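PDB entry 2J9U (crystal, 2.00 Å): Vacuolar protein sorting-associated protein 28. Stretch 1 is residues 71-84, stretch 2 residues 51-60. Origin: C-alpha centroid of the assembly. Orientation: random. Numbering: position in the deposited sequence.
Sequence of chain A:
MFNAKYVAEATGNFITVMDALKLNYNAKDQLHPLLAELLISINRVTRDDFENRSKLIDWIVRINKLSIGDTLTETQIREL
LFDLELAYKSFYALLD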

ATOM      1  N   THR A  71      -6.075   3.111 -17.825  1.00 26.58           N
ATOM      2  CA  THR A  71      -6.880   3.693 -16.794  1.00 25.96           C
ATOM      3  C   THR A  71      -7.833   2.622 -16.299  1.00 25.74           C
ATOM      4  O   THR A  71      -8.129   1.643 -17.016  1.00 26.63           O
ATOM      5  CB  THR A  71      -7.680   4.899 -17.301  1.00 25.40           C
ATOM      6  OG1 THR A  71      -8.627   4.454 -18.277  1.00 25.68           O
ATOM      7  CG2 THR A  71      -6.760   5.944 -17.918  1.00 25.29           C
ATOM      8  N   LEU A  72      -8.310   2.816 -15.077  1.00 24.79           N
ATOM      9  CA  LEU A  72      -9.443   2.094 -14.571  1.00 23.71           C
ATOM     10  C   LEU A  72     -10.692   2.614 -15.265  1.00 22.75           C
ATOM     11  O   LEU A  72     -10.817   3.805 -15.539  1.00 22.79           O
ATOM     12  CB  LEU A  72      -9.556   2.288 -13.062  1.00 24.16           C
ATOM     13  CG  LEU A  72      -8.978   1.254 -12.080  1.00 25.80           C
ATOM     14  CD1 LEU A  72      -7.864   0.373 -12.631  1.00 26.29           C
ATOM     15  CD2 LEU A  72      -8.699   1.742 -10.640  1.00 26.59           C
ATOM     16  N   THR A  73     -11.584   1.681 -15.545  1.00 21.20           N
ATOM     17  CA  THR A  73     -12.922   1.904 -16.061  1.00 21.73           C
ATOM     18  C   THR A  73     -13.771   2.691 -15.041  1.00 21.99           C
ATOM     19  O   THR A  73     -13.485   2.623 -13.836  1.00 20.23           O
ATOM     20  CB  THR A  73     -13.447   0.502 -16.306  1.00 21.45           C
ATOM     21  OG1 THR A  73     -13.553   0.268 -17.724  1.00 23.98           O
ATOM     22  CG2 THR A  73     -14.703   0.211 -15.605  1.00 20.60           C
ATOM     23  N   GLU A  74     -14.786   3.432 -15.511  1.00 21.64           N
ATOM     24  CA  GLU A  74     -15.684   4.186 -14.624  1.00 22.02           C
ATOM     25  C   GLU A  74     -16.318   3.263 -13.570  1.00 21.58           C
ATOM     26  O   GLU A  74     -16.507   3.665 -12.404  1.00 21.86           O
ATOM     27  CB  GLU A  74     -16.746   4.999 -15.412  1.00 22.05           C
ATOM     28  CG  GLU A  74     -17.147   6.339 -14.748  1.00 24.13           C
ATOM     29  CD  GLU A  74     -18.075   7.209 -15.616  1.00 26.16           C
ATOM     30  OE1 GLU A  74     -19.024   7.816 -15.072  1.00 27.37           O
ATOM     31  OE2 GLU A  74     -17.872   7.297 -16.849  1.00 28.46           O
ATOM     32  N   THR A  75     -16.630   2.026 -13.947  1.00 20.44           N
ATOM     33  CA  THR A  75     -17.188   1.115 -12.953  1.00 20.78           C
ATOM     34  C   THR A  75     -16.135   0.442 -12.027  1.00 19.53           C
ATOM     35  O   THR A  75     -16.451   0.094 -10.889  1.00 18.51           O
ATOM     36  CB  THR A  75     -18.189   0.075 -13.537  1.00 21.11           C
ATOM     37  OG1 THR A  75     -17.481  -1.096 -13.953  1.00 24.29           O
ATOM     38  CG2 THR A  75     -18.992   0.654 -14.709  1.00 20.43           C
ATOM     39  N   GLN A  76     -14.909   0.231 -12.529  1.00 18.42           N
ATOM     40  CA  GLN A  76     -13.791  -0.146 -11.651  1.00 18.61           C
ATOM     41  C   GLN A  76     -13.568   0.904 -10.541  1.00 18.03           C
ATOM     42  O   GLN A  76     -13.335   0.527  -9.372  1.00 17.37           O
ATOM     43  CB  GLN A  76     -12.506  -0.396 -12.458  1.00 17.74           C
ATOM     44  CG  GLN A  76     -12.537  -1.737 -13.196  1.00 17.76           C
ATOM     45  CD  GLN A  76     -11.438  -1.901 -14.246  1.00 20.18           C
ATOM     46  OE1 GLN A  76     -10.814  -0.942 -14.702  1.00 18.96           O
ATOM     47  NE2 GLN A  76     -11.235  -3.137 -14.667  1.00 21.66           N
ATOM     48  N   ILE A  77     -13.605   2.187 -10.912  1.00 17.72           N
ATOM     49  CA  ILE A  77     -13.458   3.291  -9.965  1.00 17.97           C
ATOM     50  C   ILE A  77     -14.535   3.247  -8.879  1.00 18.64           C
ATOM     51  O   ILE A  77     -14.273   3.512  -7.674  1.00 17.14           O
ATOM     52  CB  ILE A  77     -13.482   4.683 -10.680  1.00 18.28           C
ATOM     53  CG1 ILE A  77     -12.273   4.843 -11.626  1.00 18.46           C
ATOM     54  CG2 ILE A  77     -13.520   5.871  -9.660  1.00 18.19           C
ATOM     55  CD1 ILE A  77     -10.889   4.971 -10.914  1.00 19.91           C
ATOM     56  N   ARG A  78     -15.766   2.944  -9.303  1.00 18.47           N
ATOM     57  CA  ARG A  78     -16.890   2.910  -8.355  1.00 19.04           C
ATOM     58  C   ARG A  78     -16.724   1.739  -7.337  1.00 18.40           C
ATOM     59  O   ARG A  78     -16.983   1.892  -6.150  1.00 15.48           O
ATOM     60  CB  ARG A  78     -18.224   2.791  -9.098  1.00 19.49           C
ATOM     61  CG  ARG A  78     -19.456   2.730  -8.146  1.00 23.68           C
ATOM     62  CD  ARG A  78     -19.518   3.945  -7.183  1.00 33.29           C
ATOM     63  NE  ARG A  78     -19.137   3.698  -5.753  1.00 37.92           N
ATOM     64  CZ  ARG A  78     -19.962   3.211  -4.833  1.00 40.79           C
ATOM     65  NH1 ARG A  78     -21.229   2.890  -5.155  1.00 40.59           N
ATOM     66  NH2 ARG A  78     -19.533   3.070  -3.577  1.00 45.62           N
ATOM     67  N   GLU A  79     -16.364   0.553  -7.856  1.00 17.27           N
ATOM     68  CA  GLU A  79     -15.969  -0.578  -7.009  1.00 18.13           C
ATOM     69  C   GLU A  79     -14.867  -0.304  -5.960  1.00 17.30           C
ATOM     70  O   GLU A  79     -15.015  -0.624  -4.745  1.00 15.69           O
ATOM     71  CB  GLU A  79     -15.504  -1.751  -7.903  1.00 18.59           C
ATOM     72  CG  GLU A  79     -15.264  -2.999  -7.117  1.00 20.68           C
ATOM     73  CD  GLU A  79     -14.886  -4.221  -7.969  1.00 24.57           C
ATOM     74  OE1 GLU A  79     -14.634  -5.291  -7.339  1.00 27.25           O
ATOM     75  OE2 GLU A  79     -14.834  -4.135  -9.249  1.00 27.59           O
ATOM     76  N   LEU A  80     -13.725   0.188  -6.443  1.00 16.36           N
ATOM     77  CA  LEU A  80     -12.617   0.574  -5.561  1.00 15.82           C
ATOM     78  C   LEU A  80     -13.050   1.576  -4.466  1.00 14.86           C
ATOM     79  O   LEU A  80     -12.600   1.456  -3.321  1.00 13.00           O
ATOM     80  CB  LEU A  80     -11.518   1.217  -6.385  1.00 16.22           C
ATOM     81  CG  LEU A  80     -10.045   1.253  -5.964  1.00 20.01           C
ATOM     82  CD1 LEU A  80      -9.572   2.526  -6.068  1.00 11.85           C
ATOM     83  CD2 LEU A  80      -9.609   0.872  -4.653  1.00 15.30           C
ATOM     84  N   LEU A  81     -13.859   2.571  -4.838  1.00 13.01           N
ATOM     85  CA  LEU A  81     -14.402   3.570  -3.870  1.00 14.13           C
ATOM     86  C   LEU A  81     -15.216   2.876  -2.758  1.00 13.97           C
ATOM     87  O   LEU A  81     -14.996   3.125  -1.580  1.00 13.25           O
ATOM     88  CB  LEU A  81     -15.318   4.584  -4.548  1.00 13.24           C
ATOM     89  CG  LEU A  81     -15.428   6.052  -4.052  1.00 15.89           C
ATOM     90  CD1 LEU A  81     -16.736   6.868  -4.432  1.00 15.69           C
ATOM     91  CD2 LEU A  81     -14.832   6.451  -2.697  1.00 13.09           C
ATOM     92  N   PHE A  82     -16.141   2.008  -3.159  1.00 14.17           N
ATOM     93  CA  PHE A  82     -16.938   1.257  -2.202  1.00 14.17           C
ATOM     94  C   PHE A  82     -16.010   0.449  -1.276  1.00 14.94           C
ATOM     95  O   PHE A  82     -16.118   0.511  -0.027  1.00 14.56           O
ATOM     96  CB  PHE A  82     -17.946   0.348  -2.952  1.00 14.39           C
ATOM     97  CG  PHE A  82     -18.859  -0.413  -2.030  1.00 13.29           C
ATOM     98  CD1 PHE A  82     -20.018   0.192  -1.522  1.00 14.92           C
ATOM     99  CD2 PHE A  82     -18.520  -1.714  -1.599  1.00 15.88           C
ATOM    100  CE1 PHE A  82     -20.870  -0.488  -0.630  1.00 17.31           C
ATOM    101  CE2 PHE A  82     -19.340  -2.406  -0.695  1.00 15.58           C
ATOM    102  CZ  PHE A  82     -20.550  -1.797  -0.215  1.00 16.45           C
ATOM    103  N   ASP A  83     -15.031  -0.242  -1.868  1.00 14.71           N
ATOM    104  CA  ASP A  83     -14.143  -1.122  -1.094  1.00 14.85           C
ATOM    105  C   ASP A  83     -13.320  -0.290  -0.083  1.00 13.99           C
ATOM    106  O   ASP A  83     -13.051  -0.760   1.018  1.00 13.95           O
ATOM    107  CB  ASP A  83     -13.168  -1.925  -1.973  1.00 14.05           C
ATOM    108  CG  ASP A  83     -13.851  -2.984  -2.899  1.00 16.36           C
ATOM    109  OD1 ASP A  83     -14.970  -3.502  -2.643  1.00 14.73           O
ATOM    110  OD2 ASP A  83     -13.243  -3.300  -3.939  1.00 15.02           O
ATOM    111  N   LEU A  84     -12.864   0.893  -0.486  1.00 14.01           N
ATOM    112  CA  LEU A  84     -12.132   1.822   0.372  1.00 14.52           C
ATOM    113  C   LEU A  84     -12.989   2.321   1.537  1.00 14.56           C
ATOM    114  O   LEU A  84     -12.472   2.422   2.668  1.00 15.07           O
ATOM    115  CB  LEU A  84     -11.626   3.042  -0.429  1.00 14.94           C
ATOM    116  CG  LEU A  84     -10.246   2.860  -1.080  1.00 17.13           C
ATOM    117  CD1 LEU A  84     -10.020   3.979  -2.163  1.00 18.75           C
ATOM    118  CD2 LEU A  84      -9.126   2.877  -0.032  1.00 18.34           C
TER
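Stretch 2 (51-60) ENRSKLIDWI

When two helices pack in roughly opposite directions, a single large side chain often sits in a hole of the partner helix, and a polar group carried into the contact with it can find a partner there. Residues 51-60 of this vacuolar sorting protein, lying on residues 71-84, illustrate this, with Trp-59 NE1 paired to Asp-83 OD2. After Glu-51 and Asn-52, the latter at the N-cap position with a positive phi of 69°, the chain is helical from Arg-53 onward; its partner helix begins at Glu-74, and both continue beyond the stretches. The axes approach to 10.2 Å with a signed crossing angle of -146°, so the start of the second stretch meets the end of the first: Asn-52 lies by Asp-83, Leu-56 by Leu-84 and Trp-59 by Leu-80.

Trp-59 covers the most surface. With chi1 at -87° and chi2 at 114°, its indole enters a hole formed by Gln-76, Glu-79, Leu-80 and Asp-83. Leu-80 CD2 lies over one face, 3.8 Å from the centroid of the Trp-59 five-membered ring and almost on its normal, a CH-pi contact. At the ring edge, Glu-79 CG packs 3.7 Å from Trp-59 CZ2. Leu-72 CD2 reaches to 4.2 Å from Trp-59 CZ3.

Asp-83, the next largest contributor, resolves the polar side of this burial. Asp-83 OD2 accepts a nearly linear hydrogen bond from Trp-59 NE1 at 2.8 Å, and the same oxygen forms a salt bridge with Lys-55 NZ at 3.0 Å. Lys-55 NZ also bridges to Glu-79 OE1 at 3.0 Å, tying together two carboxylates one helical turn apart. The backbone of Asp-83 takes part as well: Asn-52 ND2 donates to Asp-83 O across 3.0 Å. Beside this polar cluster, Leu-56 CD2 meets Leu-84 CD2 at 4.0 Å, continuing the contact in apolar form.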

ATOM      1  N   GLU A  51     -11.725  -6.071   7.945  1.00 22.53           N
ATOM      2  CA  GLU A  51     -12.505  -6.200   6.698  1.00 22.37           C
ATOM      3  C   GLU A  51     -12.008  -5.359   5.507  1.00 22.36           C
ATOM      4  O   GLU A  51     -11.709  -4.115   5.605  1.00 20.75           O
ATOM      5  CB  GLU A  51     -14.028  -6.080   6.893  1.00 22.48           C
ATOM      6  CG  GLU A  51     -14.765  -7.022   5.899  1.00 24.87           C
ATOM      7  CD  GLU A  51     -16.231  -6.724   5.702  1.00 28.54           C
ATOM      8  OE1 GLU A  51     -16.706  -7.035   4.576  1.00 29.94           O
ATOM      9  OE2 GLU A  51     -16.907  -6.216   6.660  1.00 32.05           O
ATOM     10  N   ASN A  52     -11.872  -6.043   4.362  1.00 20.88           N
ATOM     11  CA  ASN A  52     -11.329  -5.437   3.127  1.00 20.68           C
ATOM     12  C   ASN A  52      -9.853  -5.065   3.120  1.00 21.84           C
ATOM     13  O   ASN A  52      -9.343  -4.436   2.155  1.00 20.76           O
ATOM     14  CB  ASN A  52     -12.162  -4.242   2.653  1.00 20.48           C
ATOM     15  CG  ASN A  52     -13.328  -4.649   1.778  1.00 21.36           C
ATOM     16  OD1 ASN A  52     -13.662  -5.832   1.683  1.00 20.20           O
ATOM     17  ND2 ASN A  52     -13.962  -3.667   1.152  1.00 15.56           N
ATOM     18  N   ARG A  53      -9.120  -5.432   4.166  1.00 21.03           N
ATOM     19  CA  ARG A  53      -7.684  -5.215   4.084  1.00 20.83           C
ATOM     20  C   ARG A  53      -7.050  -5.965   2.885  1.00 20.71           C
ATOM     21  O   ARG A  53      -6.220  -5.395   2.150  1.00 20.49           O
ATOM     22  CB  ARG A  53      -7.003  -5.644   5.387  1.00 21.01           C
ATOM     23  CG  ARG A  53      -5.508  -5.346   5.422  1.00 22.61           C
ATOM     24  CD  ARG A  53      -4.820  -6.002   6.651  1.00 24.13           C
ATOM     25  NE  ARG A  53      -3.393  -5.771   6.526  1.00 32.31           N
ATOM     26  CZ  ARG A  53      -2.466  -6.709   6.629  1.00 34.80           C
ATOM     27  NH1 ARG A  53      -2.825  -7.928   6.977  1.00 39.40           N
ATOM     28  NH2 ARG A  53      -1.175  -6.422   6.463  1.00 36.33           N
ATOM     29  N   SER A  54      -7.425  -7.226   2.712  1.00 19.61           N
ATOM     30  CA  SER A  54      -6.914  -8.075   1.633  1.00 20.01           C
ATOM     31  C   SER A  54      -7.332  -7.568   0.276  1.00 19.50           C
ATOM     32  O   SER A  54      -6.558  -7.657  -0.673  1.00 18.37           O
ATOM     33  CB  SER A  54      -7.379  -9.513   1.803  1.00 20.11           C
ATOM     34  OG  SER A  54      -6.434 -10.196   2.602  1.00 22.96           O
ATOM     35  N   LYS A  55      -8.550  -7.029   0.206  1.00 18.10           N
ATOM     36  CA  LYS A  55      -9.067  -6.482  -1.035  1.00 18.89           C
ATOM     37  C   LYS A  55      -8.241  -5.276  -1.483  1.00 18.21           C
ATOM     38  O   LYS A  55      -7.985  -5.135  -2.677  1.00 18.45           O
ATOM     39  CB  LYS A  55     -10.553  -6.108  -0.902  1.00 19.08           C
ATOM     40  CG  LYS A  55     -11.208  -5.764  -2.188  1.00 23.27           C
ATOM     41  CD  LYS A  55     -11.555  -6.974  -3.028  1.00 29.23           C
ATOM     42  CE  LYS A  55     -11.817  -6.567  -4.505  1.00 32.35           C
ATOM     43  NZ  LYS A  55     -13.217  -6.124  -4.793  1.00 33.73           N
ATOM     44  N   LEU A  56      -7.793  -4.427  -0.550  1.00 16.19           N
ATOM     45  CA  LEU A  56      -7.011  -3.267  -0.936  1.00 16.12           C
ATOM     46  C   LEU A  56      -5.626  -3.698  -1.432  1.00 15.92           C
ATOM     47  O   LEU A  56      -5.059  -3.103  -2.382  1.00 14.99           O
ATOM     48  CB  LEU A  56      -6.864  -2.288   0.231  1.00 16.98           C
ATOM     49  CG  LEU A  56      -8.162  -1.641   0.777  1.00 18.60           C
ATOM     50  CD1 LEU A  56      -7.829  -0.592   1.820  1.00 17.22           C
ATOM     51  CD2 LEU A  56      -9.108  -1.060  -0.376  1.00 18.75           C
ATOM     52  N   ILE A  57      -5.063  -4.720  -0.794  1.00 14.45           N
ATOM     53  CA  ILE A  57      -3.853  -5.386  -1.331  1.00 13.90           C
ATOM     54  C   ILE A  57      -4.041  -5.887  -2.797  1.00 15.24           C
ATOM     55  O   ILE A  57      -3.192  -5.604  -3.676  1.00 14.50           O
ATOM     56  CB  ILE A  57      -3.297  -6.479  -0.387  1.00 14.15           C
ATOM     57  CG1 ILE A  57      -2.936  -5.851   0.984  1.00 13.94           C
ATOM     58  CG2 ILE A  57      -2.005  -7.135  -1.006  1.00 13.47           C
ATOM     59  CD1 ILE A  57      -2.829  -6.833   2.180  1.00 15.02           C
ATOM     60  N   ASP A  58      -5.126  -6.627  -3.052  1.00 15.65           N
ATOM     61  CA  ASP A  58      -5.486  -7.061  -4.405  1.00 17.32           C
ATOM     62  C   ASP A  58      -5.493  -5.904  -5.381  1.00 16.49           C
ATOM     63  O   ASP A  58      -4.939  -6.015  -6.495  1.00 15.53           O
ATOM     64  CB  ASP A  58      -6.891  -7.702  -4.428  1.00 19.21           C
ATOM     65  CG  ASP A  58      -6.945  -9.082  -3.772  1.00 24.71           C
ATOM     66  OD1 ASP A  58      -5.866  -9.605  -3.381  1.00 32.21           O
ATOM     67  OD2 ASP A  58      -8.085  -9.645  -3.633  1.00 31.85           O
ATOM     68  N   TRP A  59      -6.102  -4.790  -4.989  1.00 15.80           N
ATOM     69  CA  TRP A  59      -6.198  -3.633  -5.891  1.00 15.94           C
ATOM     70  C   TRP A  59      -4.825  -3.052  -6.246  1.00 16.38           C
ATOM     71  O   TRP A  59      -4.554  -2.772  -7.409  1.00 16.51           O
ATOM     72  CB  TRP A  59      -7.064  -2.556  -5.288  1.00 15.72           C
ATOM     73  CG  TRP A  59      -8.556  -2.698  -5.558  1.00 15.94           C
ATOM     74  CD1 TRP A  59      -9.534  -2.955  -4.625  1.00 15.77           C
ATOM     75  CD2 TRP A  59      -9.238  -2.438  -6.792  1.00 16.55           C
ATOM     76  NE1 TRP A  59     -10.775  -2.900  -5.206  1.00 15.73           N
ATOM     77  CE2 TRP A  59     -10.633  -2.601  -6.537  1.00 16.31           C
ATOM     78  CE3 TRP A  59      -8.813  -2.122  -8.100  1.00 15.93           C
ATOM     79  CZ2 TRP A  59     -11.607  -2.467  -7.536  1.00 14.88           C
ATOM     80  CZ3 TRP A  59      -9.791  -1.978  -9.102  1.00 15.97           C
ATOM     81  CH2 TRP A  59     -11.167  -2.166  -8.821  1.00 16.66           C
ATOM     82  N   ILE A  60      -3.945  -2.867  -5.255  1.00 15.67           N
ATOM     83  CA  ILE A  60      -2.661  -2.287  -5.598  1.00 15.84           C
ATOM     84  C   ILE A  60      -1.788  -3.250  -6.492  1.00 16.37           C
ATOM     85  O   ILE A  60      -1.107  -2.776  -7.399  1.00 15.30           O
ATOM     86  CB  ILE A  60      -1.902  -1.745  -4.378  1.00 16.89           C
ATOM     87  CG1 ILE A  60      -0.844  -0.737  -4.906  1.00 17.21           C
ATOM     88  CG2 ILE A  60      -1.252  -2.921  -3.636  1.00 14.62           C
ATOM     89  CD1 ILE A  60      -0.021  -0.061  -3.911  1.00 17.75           C
TER